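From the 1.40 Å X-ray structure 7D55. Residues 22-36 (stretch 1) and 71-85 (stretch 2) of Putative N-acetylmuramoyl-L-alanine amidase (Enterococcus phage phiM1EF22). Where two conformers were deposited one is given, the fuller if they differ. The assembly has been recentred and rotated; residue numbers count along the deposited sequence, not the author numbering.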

# COMPACT_ATOMS: atom_id res chain seq x y z
N ALA A 22 -8.39 21.21 -19.37
CA ALA A 22 -8.73 21.50 -17.99
C ALA A 22 -7.75 20.75 -17.09
O ALA A 22 -6.86 20.04 -17.56
CB ALA A 22 -10.21 21.18 -17.71
N TRP A 23 -7.92 20.92 -15.78
CA TRP A 23 -7.03 20.31 -14.80
C TRP A 23 -7.85 19.56 -13.78
O TRP A 23 -8.98 19.94 -13.47
CB TRP A 23 -6.16 21.39 -14.09
CG TRP A 23 -5.24 22.04 -15.06
CD1 TRP A 23 -5.54 23.02 -15.95
CD2 TRP A 23 -3.86 21.71 -15.27
NE1 TRP A 23 -4.43 23.34 -16.71
CE2 TRP A 23 -3.39 22.55 -16.30
CE3 TRP A 23 -2.98 20.80 -14.69
CZ2 TRP A 23 -2.08 22.50 -16.76
CZ3 TRP A 23 -1.66 20.77 -15.13
CH2 TRP A 23 -1.23 21.60 -16.17
N THR A 24 -7.28 18.47 -13.26
CA THR A 24 -7.87 17.73 -12.16
C THR A 24 -6.83 17.44 -11.09
O THR A 24 -5.64 17.27 -11.38
CB THR A 24 -8.49 16.40 -12.61
OG1 THR A 24 -9.14 15.78 -11.48
CG2 THR A 24 -7.41 15.45 -13.16
N VAL A 25 -7.29 17.42 -9.85
CA VAL A 25 -6.48 16.94 -8.75
C VAL A 25 -6.40 15.42 -8.84
O VAL A 25 -7.36 14.76 -9.28
CB VAL A 25 -7.07 17.41 -7.41
CG1 VAL A 25 -6.25 16.89 -6.24
CG2 VAL A 25 -7.09 18.92 -7.38
N MET A 26 -5.26 14.87 -8.45
CA MET A 26 -5.03 13.44 -8.35
C MET A 26 -4.40 13.15 -7.00
O MET A 26 -3.73 14.00 -6.40
CB MET A 26 -4.04 12.96 -9.43
CG MET A 26 -4.44 13.24 -10.87
SD MET A 26 -5.71 12.15 -11.56
CE MET A 26 -4.84 10.58 -11.60
N PHE A 27 -4.58 11.91 -6.56
CA PHE A 27 -4.08 11.41 -5.28
C PHE A 27 -3.19 10.21 -5.56
O PHE A 27 -3.61 9.26 -6.22
CB PHE A 27 -5.25 10.99 -4.39
CG PHE A 27 -4.84 10.23 -3.16
CD1 PHE A 27 -3.95 10.80 -2.26
CD2 PHE A 27 -5.39 8.99 -2.88
CE1 PHE A 27 -3.58 10.11 -1.11
CE2 PHE A 27 -5.03 8.30 -1.74
CZ PHE A 27 -4.13 8.86 -0.85
N CYS A 28 -1.96 10.26 -5.07
CA CYS A 28 -1.02 9.15 -5.19
C CYS A 28 -0.80 8.57 -3.81
O CYS A 28 -0.57 9.32 -2.85
CB CYS A 28 0.31 9.64 -5.76
SG CYS A 28 1.51 8.32 -5.85
N ASN A 29 -0.87 7.24 -3.70
CA ASN A 29 -0.65 6.56 -2.42
C ASN A 29 0.59 5.67 -2.45
O ASN A 29 0.73 4.78 -1.60
CB ASN A 29 -1.88 5.74 -2.03
CG ASN A 29 -2.27 4.74 -3.10
OD1 ASN A 29 -1.49 4.46 -4.01
ND2 ASN A 29 -3.49 4.21 -3.01
N GLY A 30 1.50 5.89 -3.41
CA GLY A 30 2.66 5.03 -3.55
C GLY A 30 2.39 3.76 -4.33
O GLY A 30 3.35 3.07 -4.72
N VAL A 31 1.12 3.42 -4.56
CA VAL A 31 0.72 2.26 -5.34
C VAL A 31 0.08 2.67 -6.66
O VAL A 31 0.42 2.14 -7.72
CB VAL A 31 -0.23 1.34 -4.52
CG1 VAL A 31 -0.65 0.15 -5.35
CG2 VAL A 31 0.42 0.90 -3.22
N ASN A 32 -0.85 3.62 -6.61
CA ASN A 32 -1.53 4.08 -7.82
C ASN A 32 -1.82 5.56 -7.69
O ASN A 32 -1.68 6.16 -6.62
CB ASN A 32 -2.82 3.28 -8.07
CG ASN A 32 -3.71 3.20 -6.85
OD1 ASN A 32 -3.95 4.19 -6.18
ND2 ASN A 32 -4.22 2.01 -6.56
N CYS A 33 -2.25 6.16 -8.81
CA CYS A 33 -2.72 7.54 -8.84
C CYS A 33 -4.19 7.53 -9.22
O CYS A 33 -4.58 6.86 -10.19
CB CYS A 33 -1.91 8.37 -9.84
SG CYS A 33 -0.19 8.65 -9.32
N ARG A 34 -5.01 8.24 -8.46
CA ARG A 34 -6.45 8.20 -8.64
C ARG A 34 -6.98 9.63 -8.69
O ARG A 34 -6.49 10.50 -7.97
CB ARG A 34 -7.12 7.47 -7.49
CG ARG A 34 -8.54 7.08 -7.79
CD ARG A 34 -9.17 6.32 -6.63
NE ARG A 34 -8.58 5.00 -6.40
CZ ARG A 34 -8.94 3.89 -7.05
NH1 ARG A 34 -9.87 3.94 -8.00
NH2 ARG A 34 -8.37 2.73 -6.76
N ARG A 35 -7.97 9.85 -9.54
CA ARG A 35 -8.53 11.18 -9.69
C ARG A 35 -9.34 11.58 -8.46
O ARG A 35 -10.09 10.77 -7.90
CB ARG A 35 -9.42 11.27 -10.92
CG ARG A 35 -9.93 12.69 -11.15
CD ARG A 35 -10.94 12.75 -12.25
NE ARG A 35 -11.43 14.11 -12.38
CZ ARG A 35 -12.40 14.48 -13.21
NH1 ARG A 35 -12.99 13.58 -13.99
NH2 ARG A 35 -12.77 15.75 -13.25
N VAL A 36 -9.18 12.84 -8.05
CA VAL A 36 -9.93 13.46 -6.97
C VAL A 36 -10.85 14.47 -7.63
O VAL A 36 -10.38 15.39 -8.31
CB VAL A 36 -8.98 14.16 -5.98
CG1 VAL A 36 -9.76 14.85 -4.88
CG2 VAL A 36 -7.98 13.16 -5.40
N TRP A 71 6.00 16.60 -14.46
CA TRP A 71 6.52 15.58 -13.56
C TRP A 71 5.47 14.52 -13.24
O TRP A 71 5.83 13.39 -12.90
CB TRP A 71 7.02 16.25 -12.29
CG TRP A 71 8.30 16.96 -12.50
CD1 TRP A 71 8.48 18.31 -12.72
CD2 TRP A 71 9.60 16.37 -12.55
NE1 TRP A 71 9.82 18.58 -12.88
CE2 TRP A 71 10.53 17.41 -12.78
CE3 TRP A 71 10.07 15.06 -12.40
CZ2 TRP A 71 11.89 17.17 -12.87
CZ3 TRP A 71 11.42 14.83 -12.49
CH2 TRP A 71 12.32 15.88 -12.73
N TYR A 72 4.19 14.87 -13.33
CA TYR A 72 3.14 13.88 -13.13
C TYR A 72 3.26 12.71 -14.12
O TYR A 72 2.87 11.59 -13.78
CB TYR A 72 1.76 14.54 -13.19
CG TYR A 72 1.61 15.55 -14.30
CD1 TYR A 72 1.43 15.15 -15.62
CD2 TYR A 72 1.66 16.92 -14.02
CE1 TYR A 72 1.28 16.10 -16.64
CE2 TYR A 72 1.52 17.85 -15.02
CZ TYR A 72 1.33 17.44 -16.33
OH TYR A 72 1.19 18.40 -17.30
N ASN A 73 3.82 12.95 -15.32
CA ASN A 73 4.07 11.85 -16.25
C ASN A 73 4.99 10.81 -15.62
O ASN A 73 4.78 9.60 -15.79
CB ASN A 73 4.79 12.35 -17.51
CG ASN A 73 3.89 13.12 -18.45
OD1 ASN A 73 2.67 13.12 -18.32
ND2 ASN A 73 4.51 13.78 -19.44
N ARG A 74 6.03 11.27 -14.93
CA ARG A 74 6.98 10.36 -14.29
C ARG A 74 6.34 9.64 -13.12
O ARG A 74 6.52 8.42 -12.96
CB ARG A 74 8.20 11.14 -13.82
CG ARG A 74 8.87 11.98 -14.90
CD ARG A 74 9.36 11.11 -16.05
NE ARG A 74 10.02 11.90 -17.08
CZ ARG A 74 10.48 11.40 -18.23
NH1 ARG A 74 10.32 10.11 -18.50
NH2 ARG A 74 11.08 12.19 -19.10
N LEU A 75 5.59 10.36 -12.29
CA LEU A 75 4.95 9.72 -11.14
C LEU A 75 3.98 8.65 -11.60
O LEU A 75 3.95 7.54 -11.03
CB LEU A 75 4.22 10.77 -10.30
CG LEU A 75 3.45 10.19 -9.11
CD1 LEU A 75 4.41 9.38 -8.25
CD2 LEU A 75 2.80 11.32 -8.33
N GLU A 76 3.18 8.94 -12.62
CA GLU A 76 2.17 8.01 -13.11
C GLU A 76 2.76 6.80 -13.84
O GLU A 76 2.04 5.82 -14.05
CB GLU A 76 1.15 8.75 -13.98
CG GLU A 76 0.35 9.77 -13.19
CD GLU A 76 -0.53 10.67 -14.06
OE1 GLU A 76 -0.57 10.45 -15.29
OE2 GLU A 76 -1.18 11.59 -13.51
N THR A 77 4.04 6.85 -14.21
CA THR A 77 4.70 5.65 -14.72
C THR A 77 5.09 4.70 -13.60
O THR A 77 5.09 3.48 -13.79
CB THR A 77 5.94 6.05 -15.53
OG1 THR A 77 5.55 6.98 -16.55
CG2 THR A 77 6.56 4.84 -16.19
N VAL A 78 5.45 5.24 -12.44
CA VAL A 78 5.87 4.40 -11.33
C VAL A 78 4.71 4.00 -10.43
O VAL A 78 4.78 2.97 -9.76
CB VAL A 78 7.02 5.05 -10.54
CG1 VAL A 78 8.23 5.28 -11.44
CG2 VAL A 78 6.58 6.35 -9.92
N CYS A 79 3.65 4.81 -10.40
CA CYS A 79 2.42 4.55 -9.64
C CYS A 79 1.28 4.73 -10.63
O CYS A 79 0.73 5.83 -10.76
CB CYS A 79 2.26 5.52 -8.48
SG CYS A 79 3.58 5.43 -7.29
N PRO A 80 0.92 3.68 -11.36
CA PRO A 80 0.02 3.86 -12.50
C PRO A 80 -1.36 4.36 -12.11
O PRO A 80 -1.87 4.09 -11.02
CB PRO A 80 -0.05 2.46 -13.12
CG PRO A 80 1.24 1.82 -12.71
CD PRO A 80 1.51 2.32 -11.33
N VAL A 81 -1.96 5.10 -13.03
CA VAL A 81 -3.30 5.64 -12.80
C VAL A 81 -4.32 4.50 -12.76
O VAL A 81 -4.19 3.49 -13.47
CB VAL A 81 -3.66 6.70 -13.85
CG1 VAL A 81 -2.60 7.77 -13.90
CG2 VAL A 81 -3.82 6.05 -15.22
N VAL A 82 -5.29 4.65 -11.87
CA VAL A 82 -6.39 3.70 -11.77
C VAL A 82 -7.70 4.47 -11.87
O VAL A 82 -7.77 5.67 -11.56
CB VAL A 82 -6.35 2.87 -10.47
CG1 VAL A 82 -5.18 1.91 -10.49
CG2 VAL A 82 -6.27 3.79 -9.26
N GLY A 83 -8.74 3.78 -12.30
CA GLY A 83 -10.08 4.31 -12.28
C GLY A 83 -10.40 5.36 -13.32
O GLY A 83 -11.49 5.94 -13.27
N ILE A 84 -9.49 5.62 -14.26
CA ILE A 84 -9.70 6.64 -15.28
C ILE A 84 -8.82 6.26 -16.47
O ILE A 84 -7.80 5.60 -16.30
CB ILE A 84 -9.36 8.05 -14.72
CG1 ILE A 84 -9.65 9.17 -15.72
CG2 ILE A 84 -7.92 8.13 -14.30
CD1 ILE A 84 -9.50 10.54 -15.12
N THR A 85 -9.25 6.64 -17.67
CA THR A 85 -8.46 6.32 -18.86
C THR A 85 -7.46 7.43 -19.15
O THR A 85 -7.68 8.61 -18.84
CB THR A 85 -9.36 6.06 -20.08
OG1 THR A 85 -9.87 7.31 -20.56
CG2 THR A 85 -10.53 5.16 -19.72
O HOH W 1 -9.31 7.84 -11.08

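Three cysteines and a leucine form the apolar centre of the contact between the hairpin of residues 22-36 and the helix that runs to Val 78, with its following segment. Cys 28 SG lies 3.8 Å from Cys 79 SG, well beyond disulfide length, so the two sulfurs simply pack against each other; Cys 28 SG also sits 3.9 Å from Leu 75 CD1. On the neighbouring strand, Cys 33 SG packs 4.0 Å from Leu 75 CG and 4.1 Å from Cys 79 CB, and approaches Cys 79 O at 3.3 Å. Val 81 CG1 extends this apolar patch, 4.2 Å from Cys 33 CB and 4.3 Å from Met 26 CE. Nearer the start of the first strand, Trp 23 CZ3 meets Tyr 72 CE2 at 4.3 Å.

Cys 79 is the first residue to leave helical geometry, and the chain beyond it pairs briefly in parallel with the second strand of the hairpin, Cys 33 opposite Val 81. Two backbone hydrogen bonds join them, both centred on Cys 33: its N donates to Pro 80 O (3.1 Å), and its O accepts from Val 82 N (2.9 Å), each with an angle of 160° at the hydrogen. The same Cys 33 O receives a CA-H...O contact from Val 81 CA at 3.2 Å. Beyond this pair the two chains diverge, and a water bridges the gap, accepting from Arg 35 N (2.9 Å) and donating to Val 82 O (2.7 Å).

At the outer edge, Val 82 CG2 lies over one face of the Arg 34 guanidinium, 3.4 Å from Arg 34 NH2, and 3.6 Å from Asn 32 CG. Arg 35 CD packs 3.9 Å from Ile 84 CD1, while Arg 35 NE donates to Thr 24 OG1 (3.0 Å) within the hairpin. At the turn, Asn 29 OD1 accepts from Val 31 N (2.9 Å) and Asn 32 N (2.8 Å), bracing the loop that meets Cys 79.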